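Local atomic coordinates of CurF (Lyngbya majuscula, PDB entry 2Q35), a protein that probably decarboxylates a polyketide intermediate during beta-branching, as the crotonase-family ECH2 domain of CurF. Residues G63-G75 with F230-F243. The protein carries 1 engineered substitution. Residues are numbered along the deposited sequence; the frame is centred on the assembly and turned at random.
Sequences GASKEFLIRKTRG and FNQPEIASRIQQEF. Engineered in segment 63-75: Phe68 (natural residue Tyr).
Lys72 lays its amine on the ring of Phe230, a residue that comes just before helix 235-240 at the C-terminal end of this crotonase fold. The short helices 66-73 and 235-240 pack antiparallel, at 166°. The lysine makes a cation-pi contact over the face: Lys72 NZ stands 3.4 Å from the Phe230 ring centroid. Its chain starts anti to the backbone N (chi1 -157°). The bend at chi3 brings CE over the ring in a CH-pi contact, and the bend at chi4 sets NZ over the centre of the same face. NZ also hydrogen bonds to His226 NE2, so the amine has both a ring and a polar partner. Leu69 O meets the ring edge in its plane, 3.5 Å from Phe230 CZ. Phe132 packs edge-to-face with the same ring. An alanine in place of Phe230 would probably leave Lys72 without its cation-pi face and open a gap beside Leu69 and Thr73.

Further along, Ile239 is a knob in a hole formed by Lys66, Leu69, Ile70 and Thr73. Thr73 CG2 and Ile239 CD1 meet tip to tip at 3.8 Å. Ile70 instead slides past Ile239 in the opposite direction, its CD1 3.5 Å from Ile239 CG2. The Thr73 hydroxyl is turned back to donate to Ile70 O, which leaves the methyl for the apolar side.

At the chain terminus, Phe243 lies against helix 66-73. Lys66 CB sits over one ring face, a CH-pi contact. Ile70 CG1 meets the edge. The Glu67 carboxylate is also at the edge, its plane 82° from that of the ring, with Glu67 OE2 3.4 Å from Phe243 CE1. Lys66 then bends at chi3, and its NZ donates to Glu242 O at 2.9 Å, from above the carbonyl plane.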
loop_
_atom_site.group_PDB
_atom_site.type_symbol
_atom_site.label_atom_id
_atom_site.label_comp_id
_atom_site.label_asym_id
_atom_site.label_seq_id
_atom_site.Cartn_x
_atom_site.Cartn_y
_atom_site.Cartn_z
ATOM N N GLY A 63 8.867 -17.452 -18.405
ATOM C CA GLY A 63 10.152 -16.805 -18.106
ATOM C C GLY A 63 11.345 -17.588 -18.624
ATOM O O GLY A 63 11.259 -18.271 -19.661
ATOM N N ALA A 64 12.475 -17.469 -17.928
ATOM C CA ALA A 64 13.696 -18.129 -18.380
ATOM C C ALA A 64 13.605 -19.636 -18.151
ATOM O O ALA A 64 13.202 -20.089 -17.075
ATOM C CB ALA A 64 14.926 -17.535 -17.683
ATOM N N SER A 65 14.011 -20.419 -19.150
ATOM C CA SER A 65 13.937 -21.884 -19.039
ATOM C C SER A 65 15.004 -22.470 -18.111
ATOM O O SER A 65 16.078 -21.886 -17.949
ATOM C CB SER A 65 14.080 -22.524 -20.413
ATOM O OG SER A 65 15.419 -22.443 -20.864
ATOM N N LYS A 66 14.722 -23.640 -17.536
ATOM C CA LYS A 66 15.711 -24.348 -16.732
ATOM C C LYS A 66 16.958 -24.703 -17.562
ATOM O O LYS A 66 18.087 -24.650 -17.057
ATOM C CB LYS A 66 15.095 -25.586 -16.053
ATOM C CG LYS A 66 14.232 -25.247 -14.823
ATOM C CD LYS A 66 13.322 -26.398 -14.393
ATOM C CE LYS A 66 11.926 -26.221 -14.982
ATOM N NZ LYS A 66 10.937 -27.199 -14.461
ATOM N N GLU A 67 16.758 -25.025 -18.845
ATOM C CA GLU A 67 17.890 -25.314 -19.748
ATOM C C GLU A 67 18.796 -24.079 -19.846
ATOM O O GLU A 67 20.029 -24.199 -19.809
ATOM C CB GLU A 67 17.407 -25.712 -21.151
ATOM C CG GLU A 67 16.409 -26.876 -21.211
ATOM C CD GLU A 67 17.044 -28.266 -21.166
ATOM O OE1 GLU A 67 18.289 -28.405 -21.248
ATOM O OE2 GLU A 67 16.267 -29.238 -21.054
ATOM N N PHE A 68 18.165 -22.907 -19.933
ATOM C CA PHE A 68 18.849 -21.611 -19.996
ATOM C C PHE A 68 19.641 -21.374 -18.721
ATOM O O PHE A 68 20.802 -20.976 -18.777
ATOM C CB PHE A 68 17.842 -20.463 -20.237
ATOM C CG PHE A 68 18.450 -19.076 -20.148
ATOM C CD1 PHE A 68 19.007 -18.467 -21.278
ATOM C CD2 PHE A 68 18.466 -18.382 -18.934
ATOM C CE1 PHE A 68 19.565 -17.184 -21.204
ATOM C CE2 PHE A 68 19.038 -17.098 -18.851
ATOM C CZ PHE A 68 19.588 -16.505 -19.986
ATOM N N LEU A 69 19.009 -21.628 -17.574
ATOM C CA LEU A 69 19.676 -21.452 -16.276
ATOM C C LEU A 69 20.891 -22.353 -16.113
ATOM O O LEU A 69 21.918 -21.916 -15.570
ATOM C CB LEU A 69 18.699 -21.660 -15.110
ATOM C CG LEU A 69 17.543 -20.665 -15.019
ATOM C CD1 LEU A 69 16.686 -21.019 -13.832
ATOM C CD2 LEU A 69 18.069 -19.233 -14.890
ATOM N N ILE A 70 20.788 -23.598 -16.590
ATOM C CA ILE A 70 21.928 -24.513 -16.574
ATOM C C ILE A 70 23.066 -23.963 -17.448
ATOM O O ILE A 70 24.228 -23.999 -17.044
ATOM C CB ILE A 70 21.530 -25.960 -16.980
ATOM C CG1 ILE A 70 20.584 -26.581 -15.939
ATOM C CG2 ILE A 70 22.776 -26.846 -17.185
ATOM C CD1 ILE A 70 21.241 -26.894 -14.560
ATOM N N ARG A 71 22.723 -23.440 -18.626
ATOM C CA ARG A 71 23.716 -22.793 -19.500
ATOM C C ARG A 71 24.386 -21.627 -18.773
ATOM O O ARG A 71 25.602 -21.465 -18.827
ATOM C CB ARG A 71 23.064 -22.315 -20.804
ATOM C CG ARG A 71 22.705 -23.447 -21.768
ATOM C CD ARG A 71 21.610 -23.017 -22.730
ATOM N NE ARG A 71 22.124 -22.195 -23.823
ATOM C CZ ARG A 71 21.377 -21.371 -24.558
ATOM N NH1 ARG A 71 20.078 -21.235 -24.309
ATOM N NH2 ARG A 71 21.935 -20.672 -25.541
ATOM N N LYS A 72 23.585 -20.839 -18.061
ATOM C CA LYS A 72 24.106 -19.723 -17.285
ATOM C C LYS A 72 25.095 -20.136 -16.185
ATOM O O LYS A 72 26.031 -19.384 -15.910
ATOM C CB LYS A 72 22.966 -18.878 -16.702
ATOM C CG LYS A 72 23.382 -17.435 -16.378
ATOM C CD LYS A 72 22.183 -16.493 -16.260
ATOM C CE LYS A 72 21.548 -16.534 -14.874
ATOM N NZ LYS A 72 22.424 -15.888 -13.868
ATOM N N THR A 73 24.904 -21.303 -15.553
ATOM C CA THR A 73 25.828 -21.750 -14.492
ATOM C C THR A 73 27.233 -21.975 -15.042
ATOM O O THR A 73 28.226 -21.878 -14.311
ATOM C CB THR A 73 25.362 -23.037 -13.744
ATOM O OG1 THR A 73 25.349 -24.156 -14.638
ATOM C CG2 THR A 73 23.981 -22.850 -13.120
ATOM N N ARG A 74 27.296 -22.285 -16.338
ATOM C CA ARG A 74 28.557 -22.473 -17.055
ATOM C C ARG A 74 29.092 -21.152 -17.636
ATOM O O ARG A 74 30.178 -21.116 -18.237
ATOM C CB ARG A 74 28.365 -23.515 -18.154
ATOM C CG ARG A 74 27.843 -24.858 -17.647
ATOM C CD ARG A 74 28.077 -25.970 -18.660
ATOM N NE ARG A 74 27.169 -25.873 -19.800
ATOM C CZ ARG A 74 26.051 -26.581 -19.934
ATOM N NH1 ARG A 74 25.695 -27.462 -19.000
ATOM N NH2 ARG A 74 25.288 -26.415 -21.007
ATOM N N GLY A 75 28.328 -20.075 -17.440
ATOM C CA GLY A 75 28.686 -18.745 -17.931
ATOM C C GLY A 75 28.430 -18.649 -19.419
ATOM O O GLY A 75 29.083 -17.878 -20.126
ATOM N N PHE A 230 23.829 -16.470 -7.436
ATOM C CA PHE A 230 23.667 -17.475 -8.504
ATOM C C PHE A 230 24.932 -18.299 -8.659
ATOM O O PHE A 230 24.879 -19.515 -8.923
ATOM C CB PHE A 230 23.290 -16.817 -9.834
ATOM C CG PHE A 230 23.034 -17.795 -10.951
ATOM C CD1 PHE A 230 21.766 -18.334 -11.145
ATOM C CD2 PHE A 230 24.052 -18.155 -11.813
ATOM C CE1 PHE A 230 21.531 -19.243 -12.180
ATOM C CE2 PHE A 230 23.840 -19.060 -12.853
ATOM C CZ PHE A 230 22.571 -19.601 -13.039
ATOM N N ASN A 231 26.083 -17.645 -8.493
ATOM C CA ASN A 231 27.354 -18.330 -8.687
ATOM C C ASN A 231 27.913 -18.881 -7.380
ATOM O O ASN A 231 28.978 -18.452 -6.891
ATOM C CB ASN A 231 28.346 -17.407 -9.409
ATOM C CG ASN A 231 27.881 -17.063 -10.822
ATOM O OD1 ASN A 231 27.890 -17.920 -11.716
ATOM N ND2 ASN A 231 27.438 -15.823 -11.024
ATOM N N GLN A 232 27.159 -19.812 -6.807
ATOM C CA GLN A 232 27.562 -20.541 -5.618
ATOM C C GLN A 232 27.494 -22.026 -5.962
ATOM O O GLN A 232 26.652 -22.436 -6.779
ATOM C CB GLN A 232 26.651 -20.213 -4.431
ATOM C CG GLN A 232 26.728 -18.746 -3.944
ATOM C CD GLN A 232 28.155 -18.290 -3.543
ATOM O OE1 GLN A 232 28.906 -19.017 -2.869
ATOM N NE2 GLN A 232 28.510 -17.057 -3.931
ATOM N N PRO A 233 28.386 -22.829 -5.358
ATOM C CA PRO A 233 28.577 -24.242 -5.698
ATOM C C PRO A 233 27.298 -25.066 -5.875
ATOM O O PRO A 233 27.188 -25.810 -6.856
ATOM C CB PRO A 233 29.412 -24.769 -4.523
ATOM C CG PRO A 233 30.241 -23.579 -4.111
ATOM C CD PRO A 233 29.346 -22.376 -4.323
ATOM N N GLU A 234 26.339 -24.897 -4.963
ATOM C CA GLU A 234 25.169 -25.790 -4.864
ATOM C C GLU A 234 24.038 -25.463 -5.834
ATOM O O GLU A 234 23.065 -26.227 -5.957
ATOM C CB GLU A 234 24.618 -25.735 -3.437
ATOM C CG GLU A 234 23.924 -24.396 -3.135
ATOM C CD GLU A 234 23.974 -23.984 -1.679
ATOM O OE1 GLU A 234 23.442 -24.724 -0.816
ATOM O OE2 GLU A 234 24.529 -22.895 -1.407
ATOM N N ILE A 235 24.135 -24.326 -6.512
ATOM C CA ILE A 235 23.033 -23.862 -7.354
ATOM C C ILE A 235 22.761 -24.772 -8.562
ATOM O O ILE A 235 21.604 -25.056 -8.864
ATOM C CB ILE A 235 23.225 -22.374 -7.795
ATOM C CG1 ILE A 235 23.226 -21.454 -6.567
ATOM C CG2 ILE A 235 22.154 -21.948 -8.824
ATOM C CD1 ILE A 235 21.938 -21.535 -5.692
ATOM N N ALA A 236 23.812 -25.222 -9.249
ATOM C CA ALA A 236 23.627 -26.107 -10.415
ATOM C C ALA A 236 22.798 -27.343 -10.060
ATOM O O ALA A 236 21.890 -27.712 -10.809
ATOM C CB ALA A 236 24.947 -26.515 -11.007
ATOM N N SER A 237 23.100 -27.952 -8.912
ATOM C CA SER A 237 22.362 -29.129 -8.441
ATOM C C SER A 237 20.905 -28.814 -8.088
ATOM O O SER A 237 19.991 -29.615 -8.358
ATOM C CB SER A 237 23.084 -29.774 -7.244
ATOM O OG SER A 237 22.326 -30.848 -6.698
ATOM N N ARG A 238 20.682 -27.647 -7.486
ATOM C CA ARG A 238 19.325 -27.216 -7.164
ATOM C C ARG A 238 18.505 -27.055 -8.445
ATOM O O ARG A 238 17.345 -27.489 -8.501
ATOM C CB ARG A 238 19.344 -25.917 -6.331
ATOM C CG ARG A 238 19.842 -26.116 -4.908
ATOM C CD ARG A 238 19.873 -24.807 -4.165
ATOM N NE ARG A 238 19.823 -24.959 -2.714
ATOM C CZ ARG A 238 18.747 -24.701 -1.953
ATOM N NH1 ARG A 238 17.619 -24.251 -2.491
ATOM N NH2 ARG A 238 18.832 -24.857 -0.649
ATOM N N ILE A 239 19.114 -26.464 -9.482
ATOM C CA ILE A 239 18.416 -26.281 -10.755
ATOM C C ILE A 239 18.133 -27.656 -11.361
ATOM O O ILE A 239 17.015 -27.913 -11.815
ATOM C CB ILE A 239 19.184 -25.387 -11.749
ATOM C CG1 ILE A 239 19.353 -23.982 -11.139
ATOM C CG2 ILE A 239 18.435 -25.317 -13.101
ATOM C CD1 ILE A 239 20.441 -23.142 -11.794
ATOM N N GLN A 240 19.138 -28.532 -11.345
ATOM C CA GLN A 240 18.958 -29.909 -11.848
ATOM C C GLN A 240 17.733 -30.583 -11.235
ATOM O O GLN A 240 16.975 -31.255 -11.940
ATOM C CB GLN A 240 20.188 -30.778 -11.578
ATOM C CG GLN A 240 19.986 -32.247 -12.031
ATOM C CD GLN A 240 21.249 -33.085 -11.919
ATOM O OE1 GLN A 240 22.355 -32.610 -12.207
ATOM N NE2 GLN A 240 21.095 -34.337 -11.490
ATOM N N GLN A 241 17.530 -30.394 -9.934
ATOM C CA GLN A 241 16.444 -31.106 -9.256
ATOM C C GLN A 241 15.067 -30.503 -9.516
ATOM O O GLN A 241 14.065 -31.098 -9.133
ATOM C CB GLN A 241 16.729 -31.258 -7.759
ATOM C CG GLN A 241 17.968 -32.106 -7.487
ATOM C CD GLN A 241 17.937 -33.464 -8.200
ATOM O OE1 GLN A 241 18.951 -33.920 -8.744
ATOM N NE2 GLN A 241 16.764 -34.111 -8.205
ATOM N N GLU A 242 15.007 -29.353 -10.201
ATOM C CA GLU A 242 13.704 -28.770 -10.558
ATOM C C GLU A 242 13.165 -29.191 -11.941
ATOM O O GLU A 242 12.040 -28.822 -12.303
ATOM C CB GLU A 242 13.731 -27.244 -10.441
ATOM C CG GLU A 242 14.014 -26.714 -9.020
ATOM C CD GLU A 242 12.977 -27.159 -7.991
ATOM O OE1 GLU A 242 11.770 -26.939 -8.228
ATOM O OE2 GLU A 242 13.371 -27.718 -6.938
ATOM N N PHE A 243 13.951 -29.945 -12.717
ATOM C CA PHE A 243 13.491 -30.432 -14.027
ATOM C C PHE A 243 12.346 -31.402 -13.839
ATOM O O PHE A 243 12.319 -32.116 -12.837
ATOM C CB PHE A 243 14.613 -31.147 -14.788
ATOM C CG PHE A 243 15.534 -30.224 -15.532
ATOM C CD1 PHE A 243 15.422 -30.075 -16.910
ATOM C CD2 PHE A 243 16.512 -29.501 -14.858
ATOM C CE1 PHE A 243 16.282 -29.212 -17.612
ATOM C CE2 PHE A 243 17.379 -28.637 -15.549
ATOM C CZ PHE A 243 17.266 -28.500 -16.927
ATOM O OXT PHE A 243 11.442 -31.511 -14.683
HETATM O O HOH W 1 28.096 -20.518 -11.763
#